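Serine-pyruvate aminotransferase (AgxT) (Sulfolobus solfataricus, PDB 3ZRP) probably catalyses pyridoxal-5'-phosphate-dependent transfer of an amino group from serine to pyruvate, and probably from alanine to glyoxylate. Local coordinates at residues Thr134-Ser139 against Ser296-Val301; Ser276-Gly281 against Ile338-Trp343; Pro327-His330 against Phe336-Gly339. All coordinates share one frame; numbering follows the deposited sequence. Where two conformers were deposited one is given.

Interaction 1 (Thr134-Ser139 against Ser296-Val301). With PLP (pyridoxal-5'-phosphate), chain C.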
loop_
_atom_site.group_PDB
_atom_site.type_symbol
_atom_site.label_atom_id
_atom_site.label_comp_id
_atom_site.label_asym_id
_atom_site.label_seq_id
_atom_site.Cartn_x
_atom_site.Cartn_y
_atom_site.Cartn_z
ATOM N N THR A 134 -16.566 4.876 14.999
ATOM C CA THR A 134 -16.072 5.783 13.951
ATOM C C THR A 134 -16.062 7.191 14.500
ATOM O O THR A 134 -17.146 7.723 14.847
ATOM C CB THR A 134 -17.003 5.759 12.723
ATOM O OG1 THR A 134 -17.281 4.402 12.374
ATOM C CG2 THR A 134 -16.374 6.503 11.515
ATOM N N HIS A 135 -14.885 7.832 14.536
ATOM C CA HIS A 135 -14.822 9.201 15.092
ATOM C C HIS A 135 -15.617 10.195 14.227
ATOM O O HIS A 135 -16.523 10.889 14.713
ATOM C CB HIS A 135 -13.395 9.652 15.328
ATOM C CG HIS A 135 -13.278 10.820 16.255
ATOM N ND1 HIS A 135 -12.063 11.282 16.712
ATOM C CD2 HIS A 135 -14.230 11.574 16.871
ATOM C CE1 HIS A 135 -12.267 12.290 17.546
ATOM N NE2 HIS A 135 -13.573 12.489 17.655
ATOM N N VAL A 136 -15.308 10.241 12.928
ATOM C CA VAL A 136 -16.114 11.028 11.998
ATOM C C VAL A 136 -16.549 10.112 10.868
ATOM O O VAL A 136 -15.703 9.531 10.209
ATOM C CB VAL A 136 -15.304 12.221 11.441
ATOM C CG1 VAL A 136 -16.037 12.882 10.256
ATOM C CG2 VAL A 136 -14.993 13.240 12.551
ATOM N N GLU A 137 -17.863 9.963 10.699
ATOM C CA GLU A 137 -18.459 9.236 9.595
ATOM C C GLU A 137 -18.510 10.114 8.346
ATOM O O GLU A 137 -19.367 10.991 8.193
ATOM C CB GLU A 137 -19.863 8.733 9.978
ATOM C CG GLU A 137 -20.635 8.051 8.869
ATOM C CD GLU A 137 -19.856 6.922 8.214
ATOM O OE1 GLU A 137 -19.475 5.954 8.922
ATOM O OE2 GLU A 137 -19.648 7.000 6.980
ATOM N N THR A 138 -17.582 9.844 7.435
ATOM C CA THR A 138 -17.343 10.651 6.247
ATOM C C THR A 138 -18.558 10.724 5.336
ATOM O O THR A 138 -18.748 11.728 4.666
ATOM C CB THR A 138 -16.142 10.054 5.466
ATOM O OG1 THR A 138 -15.069 9.867 6.379
ATOM C CG2 THR A 138 -15.679 10.990 4.304
ATOM N N SER A 139 -19.401 9.691 5.341
ATOM C CA SER A 139 -20.579 9.718 4.459
ATOM C C SER A 139 -21.610 10.802 4.851
ATOM O O SER A 139 -22.318 11.315 3.991
ATOM C CB SER A 139 -21.266 8.364 4.377
ATOM O OG SER A 139 -21.724 7.991 5.656
ATOM N N SER A 296 -22.936 17.119 16.753
ATOM C CA SER A 296 -22.118 16.142 16.030
ATOM C C SER A 296 -21.617 16.644 14.654
ATOM O O SER A 296 -21.063 15.850 13.887
ATOM C CB SER A 296 -22.890 14.849 15.818
ATOM O OG SER A 296 -23.863 15.013 14.802
ATOM N N TYR A 297 -21.829 17.929 14.348
ATOM C CA TYR A 297 -21.285 18.546 13.122
ATOM C C TYR A 297 -19.759 18.400 13.093
ATOM O O TYR A 297 -19.046 19.018 13.897
ATOM C CB TYR A 297 -21.670 20.040 13.044
ATOM C CG TYR A 297 -23.135 20.362 12.762
ATOM C CD1 TYR A 297 -23.983 19.437 12.166
ATOM C CD2 TYR A 297 -23.653 21.643 13.045
ATOM C CE1 TYR A 297 -25.326 19.752 11.892
ATOM C CE2 TYR A 297 -24.987 21.972 12.778
ATOM C CZ TYR A 297 -25.815 21.032 12.195
ATOM O OH TYR A 297 -27.131 21.353 11.916
ATOM N N SER A 298 -19.245 17.536 12.220
ATOM C CA SER A 298 -17.797 17.324 12.152
ATOM C C SER A 298 -17.112 18.545 11.583
ATOM O O SER A 298 -17.687 19.290 10.790
ATOM C CB SER A 298 -17.397 16.085 11.313
ATOM O OG SER A 298 -17.439 16.372 9.913
ATOM N N ASN A 299 -15.874 18.718 12.003
ATOM C CA ASN A 299 -15.033 19.799 11.531
ATOM C C ASN A 299 -14.183 19.437 10.295
ATOM O O ASN A 299 -13.317 20.225 9.872
ATOM C CB ASN A 299 -14.218 20.345 12.715
ATOM C CG ASN A 299 -15.129 20.945 13.800
ATOM O OD1 ASN A 299 -16.245 21.411 13.503
ATOM N ND2 ASN A 299 -14.676 20.912 15.043
ATOM N N THR A 300 -14.473 18.282 9.687
ATOM C CA THR A 300 -13.762 17.856 8.474
ATOM C C THR A 300 -14.654 17.679 7.275
ATOM O O THR A 300 -14.187 17.830 6.151
ATOM C CB THR A 300 -12.953 16.535 8.684
ATOM O OG1 THR A 300 -13.854 15.482 9.077
ATOM C CG2 THR A 300 -11.915 16.746 9.767
ATOM N N VAL A 301 -15.920 17.333 7.496
ATOM C CA VAL A 301 -16.873 17.039 6.411
ATOM C C VAL A 301 -18.264 17.596 6.760
ATOM O O VAL A 301 -18.752 17.403 7.876
ATOM C CB VAL A 301 -17.052 15.508 6.184
ATOM C CG1 VAL A 301 -18.070 15.238 5.057
ATOM C CG2 VAL A 301 -15.720 14.830 5.863
HETATM N N1 PLP C . -12.934 5.286 7.369
HETATM C C2 PLP C . -13.339 6.568 7.076
HETATM C C2A PLP C . -14.093 7.347 8.122
HETATM C C3 PLP C . -13.035 7.152 5.826
HETATM O O3 PLP C . -13.367 8.311 5.595
HETATM C C4 PLP C . -12.315 6.430 4.866
HETATM C C4A PLP C . -11.969 7.106 3.534
HETATM C C5 PLP C . -11.941 5.110 5.195
HETATM C C6 PLP C . -12.228 4.549 6.457
HETATM C C5A PLP C . -11.181 4.224 4.253
HETATM O O4P PLP C . -9.840 4.654 4.004
HETATM P P PLP C . -9.011 4.211 2.727
HETATM O O1P PLP C . -7.714 4.925 2.947
HETATM O O2P PLP C . -9.824 4.755 1.600
HETATM O O3P PLP C . -8.972 2.727 2.829
#

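Interaction 2 (Ser276-Gly281 against Ile338-Trp343)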
loop_
_atom_site.group_PDB
_atom_site.type_symbol
_atom_site.label_atom_id
_atom_site.label_comp_id
_atom_site.label_asym_id
_atom_site.label_seq_id
_atom_site.Cartn_x
_atom_site.Cartn_y
_atom_site.Cartn_z
ATOM N N SER A 276 -17.020 25.933 11.279
ATOM C CA SER A 276 -18.099 26.778 11.790
ATOM C C SER A 276 -18.422 27.896 10.796
ATOM O O SER A 276 -19.593 28.228 10.584
ATOM C CB SER A 276 -17.730 27.387 13.149
ATOM O OG SER A 276 -17.527 26.416 14.149
ATOM N N ALA A 277 -17.381 28.465 10.177
ATOM C CA ALA A 277 -17.557 29.531 9.175
ATOM C C ALA A 277 -18.313 29.039 7.959
ATOM O O ALA A 277 -19.236 29.715 7.504
ATOM C CB ALA A 277 -16.202 30.181 8.743
ATOM N N ILE A 278 -17.940 27.864 7.434
ATOM C CA ILE A 278 -18.623 27.289 6.270
ATOM C C ILE A 278 -20.077 26.979 6.619
ATOM O O ILE A 278 -20.984 27.255 5.828
ATOM C CB ILE A 278 -17.899 25.990 5.718
ATOM C CG1 ILE A 278 -16.601 26.370 4.987
ATOM C CG2 ILE A 278 -18.814 25.183 4.774
ATOM C CD1 ILE A 278 -15.607 25.226 4.798
ATOM N N ARG A 279 -20.294 26.401 7.801
ATOM C CA ARG A 279 -21.656 26.060 8.248
ATOM C C ARG A 279 -22.538 27.310 8.368
ATOM O O ARG A 279 -23.691 27.296 7.917
ATOM C CB ARG A 279 -21.621 25.292 9.575
ATOM C CG ARG A 279 -21.207 23.823 9.388
ATOM C CD ARG A 279 -21.587 22.969 10.587
ATOM N NE ARG A 279 -20.853 23.404 11.766
ATOM C CZ ARG A 279 -19.683 22.923 12.145
ATOM N NH1 ARG A 279 -19.093 21.932 11.441
ATOM N NH2 ARG A 279 -19.120 23.427 13.242
ATOM N N ALA A 280 -21.977 28.367 8.956
ATOM C CA ALA A 280 -22.636 29.677 9.056
ATOM C C ALA A 280 -23.076 30.156 7.689
ATOM O O ALA A 280 -24.219 30.615 7.514
ATOM C CB ALA A 280 -21.709 30.698 9.716
ATOM N N GLY A 281 -22.183 30.022 6.707
ATOM C CA GLY A 281 -22.497 30.391 5.340
ATOM C C GLY A 281 -23.594 29.557 4.712
ATOM O O GLY A 281 -24.412 30.077 3.952
ATOM N N ILE A 338 -18.843 18.740 1.415
ATOM C CA ILE A 338 -17.694 19.615 1.456
ATOM C C ILE A 338 -16.657 18.999 2.376
ATOM O O ILE A 338 -16.925 18.758 3.543
ATOM C CB ILE A 338 -18.060 21.043 1.977
ATOM C CG1 ILE A 338 -19.251 21.634 1.214
ATOM C CG2 ILE A 338 -16.848 21.980 1.873
ATOM C CD1 ILE A 338 -19.810 22.915 1.878
ATOM N N GLY A 339 -15.465 18.751 1.849
ATOM C CA GLY A 339 -14.350 18.331 2.657
ATOM C C GLY A 339 -13.549 19.542 3.033
ATOM O O GLY A 339 -13.124 20.289 2.146
ATOM N N HIS A 340 -13.356 19.762 4.334
ATOM C CA HIS A 340 -12.621 20.913 4.834
ATOM C C HIS A 340 -11.664 20.412 5.886
ATOM O O HIS A 340 -11.944 20.444 7.066
ATOM C CB HIS A 340 -13.554 22.038 5.369
ATOM C CG HIS A 340 -14.761 21.537 6.128
ATOM N ND1 HIS A 340 -14.696 21.118 7.444
ATOM C CD2 HIS A 340 -16.055 21.410 5.760
ATOM C CE1 HIS A 340 -15.904 20.745 7.841
ATOM N NE2 HIS A 340 -16.745 20.906 6.840
ATOM N N MET A 341 -10.504 19.936 5.433
ATOM C CA MET A 341 -9.574 19.244 6.301
ATOM C C MET A 341 -8.143 19.291 5.771
ATOM O O MET A 341 -7.912 19.434 4.575
ATOM C CB MET A 341 -10.002 17.783 6.520
ATOM C CG MET A 341 -9.823 16.908 5.251
ATOM S SD MET A 341 -10.338 15.191 5.484
ATOM C CE MET A 341 -12.023 15.266 4.857
ATOM N N GLY A 342 -7.185 19.175 6.675
ATOM C CA GLY A 342 -5.765 19.198 6.299
ATOM C C GLY A 342 -5.246 20.618 6.415
ATOM O O GLY A 342 -5.105 21.148 7.530
ATOM N N TRP A 343 -5.015 21.236 5.256
ATOM C CA TRP A 343 -4.426 22.581 5.218
ATOM C C TRP A 343 -5.414 23.676 4.874
ATOM O O TRP A 343 -5.036 24.784 4.503
ATOM C CB TRP A 343 -3.146 22.614 4.358
ATOM C CG TRP A 343 -2.010 21.924 5.108
ATOM C CD1 TRP A 343 -1.549 20.649 4.918
ATOM C CD2 TRP A 343 -1.279 22.451 6.226
ATOM N NE1 TRP A 343 -0.536 20.374 5.806
ATOM C CE2 TRP A 343 -0.356 21.459 6.626
ATOM C CE3 TRP A 343 -1.296 23.680 6.910
ATOM C CZ2 TRP A 343 0.537 21.652 7.686
ATOM C CZ3 TRP A 343 -0.403 23.876 7.958
ATOM C CH2 TRP A 343 0.496 22.866 8.339
#

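Interaction 3 (Pro327-His330 against Phe336-Gly339)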
loop_
_atom_site.group_PDB
_atom_site.type_symbol
_atom_site.label_atom_id
_atom_site.label_comp_id
_atom_site.label_asym_id
_atom_site.label_seq_id
_atom_site.Cartn_x
_atom_site.Cartn_y
_atom_site.Cartn_z
ATOM N N PRO A 327 -19.244 13.840 -4.024
ATOM C CA PRO A 327 -20.652 13.462 -4.122
ATOM C C PRO A 327 -21.198 12.896 -2.812
ATOM O O PRO A 327 -20.429 12.510 -1.943
ATOM C CB PRO A 327 -20.659 12.383 -5.214
ATOM C CG PRO A 327 -19.303 11.801 -5.180
ATOM C CD PRO A 327 -18.365 12.886 -4.729
ATOM N N GLY A 328 -22.516 12.882 -2.683
ATOM C CA GLY A 328 -23.192 12.288 -1.537
ATOM C C GLY A 328 -23.437 10.811 -1.767
ATOM O O GLY A 328 -23.759 10.406 -2.878
ATOM N N VAL A 329 -23.285 10.005 -0.720
ATOM C CA VAL A 329 -23.380 8.545 -0.855
ATOM C C VAL A 329 -24.202 7.917 0.269
ATOM O O VAL A 329 -23.707 7.101 1.046
ATOM C CB VAL A 329 -21.974 7.883 -0.927
ATOM C CG1 VAL A 329 -21.394 8.003 -2.337
ATOM C CG2 VAL A 329 -21.017 8.491 0.153
ATOM N N HIS A 330 -25.465 8.311 0.362
ATOM C CA HIS A 330 -26.343 7.795 1.406
ATOM C C HIS A 330 -27.743 7.787 0.833
ATOM O O HIS A 330 -28.245 8.843 0.441
ATOM C CB HIS A 330 -26.269 8.666 2.663
ATOM C CG HIS A 330 -26.880 8.042 3.888
ATOM N ND1 HIS A 330 -28.179 7.583 3.926
ATOM C CD2 HIS A 330 -26.375 7.828 5.128
ATOM C CE1 HIS A 330 -28.447 7.110 5.129
ATOM N NE2 HIS A 330 -27.370 7.251 5.881
ATOM N N PHE A 336 -24.503 16.844 -1.597
ATOM C CA PHE A 336 -23.076 16.760 -1.901
ATOM C C PHE A 336 -22.311 17.043 -0.618
ATOM O O PHE A 336 -22.880 17.501 0.363
ATOM C CB PHE A 336 -22.666 17.704 -3.066
ATOM C CG PHE A 336 -22.704 19.172 -2.718
ATOM C CD1 PHE A 336 -23.893 19.892 -2.806
ATOM C CD2 PHE A 336 -21.552 19.836 -2.298
ATOM C CE1 PHE A 336 -23.947 21.252 -2.478
ATOM C CE2 PHE A 336 -21.592 21.202 -1.964
ATOM C CZ PHE A 336 -22.798 21.909 -2.058
ATOM N N ARG A 337 -21.020 16.754 -0.607
ATOM C CA ARG A 337 -20.219 16.962 0.584
ATOM C C ARG A 337 -19.103 17.958 0.372
ATOM O O ARG A 337 -18.469 17.995 -0.687
ATOM C CB ARG A 337 -19.614 15.643 1.047
ATOM C CG ARG A 337 -20.636 14.676 1.628
ATOM C CD ARG A 337 -19.947 13.349 1.965
ATOM N NE ARG A 337 -19.593 12.621 0.748
ATOM C CZ ARG A 337 -18.755 11.586 0.692
ATOM N NH1 ARG A 337 -18.154 11.140 1.788
ATOM N NH2 ARG A 337 -18.528 10.962 -0.465
ATOM N N ILE A 338 -18.843 18.740 1.415
ATOM C CA ILE A 338 -17.694 19.615 1.456
ATOM C C ILE A 338 -16.657 18.999 2.376
ATOM O O ILE A 338 -16.925 18.758 3.543
ATOM C CB ILE A 338 -18.060 21.043 1.977
ATOM C CG1 ILE A 338 -19.251 21.634 1.214
ATOM C CG2 ILE A 338 -16.848 21.980 1.873
ATOM C CD1 ILE A 338 -19.810 22.915 1.878
ATOM N N GLY A 339 -15.465 18.751 1.849
ATOM C CA GLY A 339 -14.350 18.331 2.657
ATOM C C GLY A 339 -13.549 19.542 3.033
ATOM O O GLY A 339 -13.124 20.289 2.146
#

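Interaction 1 (Thr134-Ser139 against Ser296-Val301)
Two torsions set up this contact: Val136, with CG1 trans to its backbone N (chi1 168°), spreads both methyls over Ser298, while Thr138, with OG1 beside its backbone N (chi1 -50°), sets OG1 at the cofactor and CG2 against Val301. The Val136 CG1 methyl comes 3.6 Å from Ser298 CB, and the same methyl lies 3.6 Å from Thr300 OG1, the two side chains meeting at a slant. That hydroxyl is not left facing carbon alone, because it also hydrogen-bonds to Ser166 O. Thr138 and Val301 approach at roughly a right angle, with Thr138 CG2 and Val301 CG2 4.1 Å apart. Beside them Val301 CG1 packs 3.6 Å from Thr138 O, so the backbone of the 134-139 segment shares in the packing.

The loop 296-301 is braced from within. Ser298 OG donates to Val301 O over 2.6 Å, arriving in the carbonyl plane on a lone pair. On the other segment, Ser139 OG and Ser139 N reach Glu137 OE2 from opposite faces of the carboxylate, and the same carboxylate takes backbone N-H groups of Phe88 and Gly89. Glu137 therefore ties this turn to the start of helix 87-96.

Thr138 OG1 and PLP O3 form a hydrogen bond with a modelled length of 2.4 Å, short enough to be treated with caution; either oxygen could be the donor. Ser166 OG hydrogen-bonds to Thr138 OG1 and also to the cofactor, and Val136 O sits 3.4 Å from PLP C2A. Tyr240 and Thr243 of the second subunit bind the cofactor too. This is the PLP pocket of a class-V aminotransferase of fold type I, where a loop after a strand of the large mixed sheet carries cofactor-binding residues and is backed by the C-terminal part of the chain.

Interaction 2 (Ser276-Gly281 against Ile338-Trp343)
Ile278 lays its CD1 methyl against the base of His340 and its CG2 methyl against Ile338, filling the seam between a helix and a strand. The arrangement is helix-on-sheet packing in the C-terminal alpha/beta part of the fold: helix 264-284 packs against strand 335-339, the middle strand of a three-stranded antiparallel sheet. CG1 of Ile278 lies beside the backbone N (chi1 -73°), which leaves CG2 anti to that N and parts the two branches to separate partners. CG2 of Ile278 meets Ile338 CD1 at 3.8 Å; the two side chains lie alongside each other, running in opposite senses.

The other branch slants across His340, with Ile278 CD1 3.8 Å from His340 CB. Its approach to the imidazole is oblique. Both ring nitrogens are used: NE2 hydrogen-bonds to Thr302 OG1, and ND1 makes a weak bond to Asn299 O. The bond to Thr302, helped by the weak one, would probably limit rotation of the ring and keep its carbon side available for the isoleucine.

Helix 346-363 closes the same apolar layer, since Ala349 and Ile353 touch Ile278 and Ile356 touches Ile338. Leu282, one turn further along helix 264-284, also packs on Ile338. Past the strand the chain stays fastened to this helix through Gly342, whose N and O bond to the side chains of His271 and Arg270. Back at the seam, the carbon side of the imidazole completes the contact, with His340 CD2 4.0 Å from Ile278 CD1.

Interaction 3 (Pro327-His330 against Phe336-Gly339)
Arg337 grips a single backbone oxygen, Pro327 O, side-on with two nitrogens. Arg337 NE donates to Pro327 O over 2.8 Å, with an N-H...O angle of 147°. Arg337 NH2 donates to the same Pro327 O over 2.9 Å, at 142°. The oxygen lies close to the guanidinium plane, so this fork fixes both the direction and the flat orientation of the group. NH2 sits nearly in line with the carbonyl bond, though its own N-H is bent, whereas NE comes in tilted from the carbonyl plane. A bend in the arginine chain at chi3 (-71°) folds the guanidinium back to this oxygen.

Val329 supplies a lid: its CG2 methyl sits over one face of the guanidinium, off centre toward the rim and 3.6 Å from Arg337 NH2. Further out, the third nitrogen, NH1, hydrogen-bonds to Thr138 O, so a second carbonyl helps to hold the group. Replacing Arg337 with a methionine would probably leave Pro327 O and Thr138 O without these donors and let the loop at Val329 shift.

The backbones set the spacing. Pro327 and Phe336 form an antiparallel, non-hydrogen-bonded pair, 4.7 Å apart between Pro327 CA and Phe336 CA, with side chains diverging. The next pair, Arg337 with Ala326, is joined by backbone hydrogen bonding. Tyr335 OH takes the N-H of Val329, tying down the loop as it leaves the short strand, and Phe336 turns into the apolar layer with Phe325 and Ile356. Together these make the edge of the small three-stranded antiparallel sheet in the C-terminal part of the fold-type-I aminotransferase, where the place of this arginine on the central strand is consistent with that of the arginine that binds the substrate carboxylate in relatives.

In the fold
Strand 335-339 links all three contacts. Interactions 2 and 3 share Ile338 and Gly339 on it, with centres about 13 Å apart: one anchors the strand to helix 264-284, the other to its edge neighbour. Interaction 1, centred about 12 Å from each, is joined to both. Thr300 O and His340 N, 2.8 Å apart, probably hydrogen-bond it to interaction 2, while Thr138 O and Arg337 NH1, 3.0 Å apart, join it to interaction 3. Nearness to the cofactor falls off in steps: Thr138 touches PLP, the side chain of Arg337 lies about 7 Å from it, and that of His340 about 13 Å.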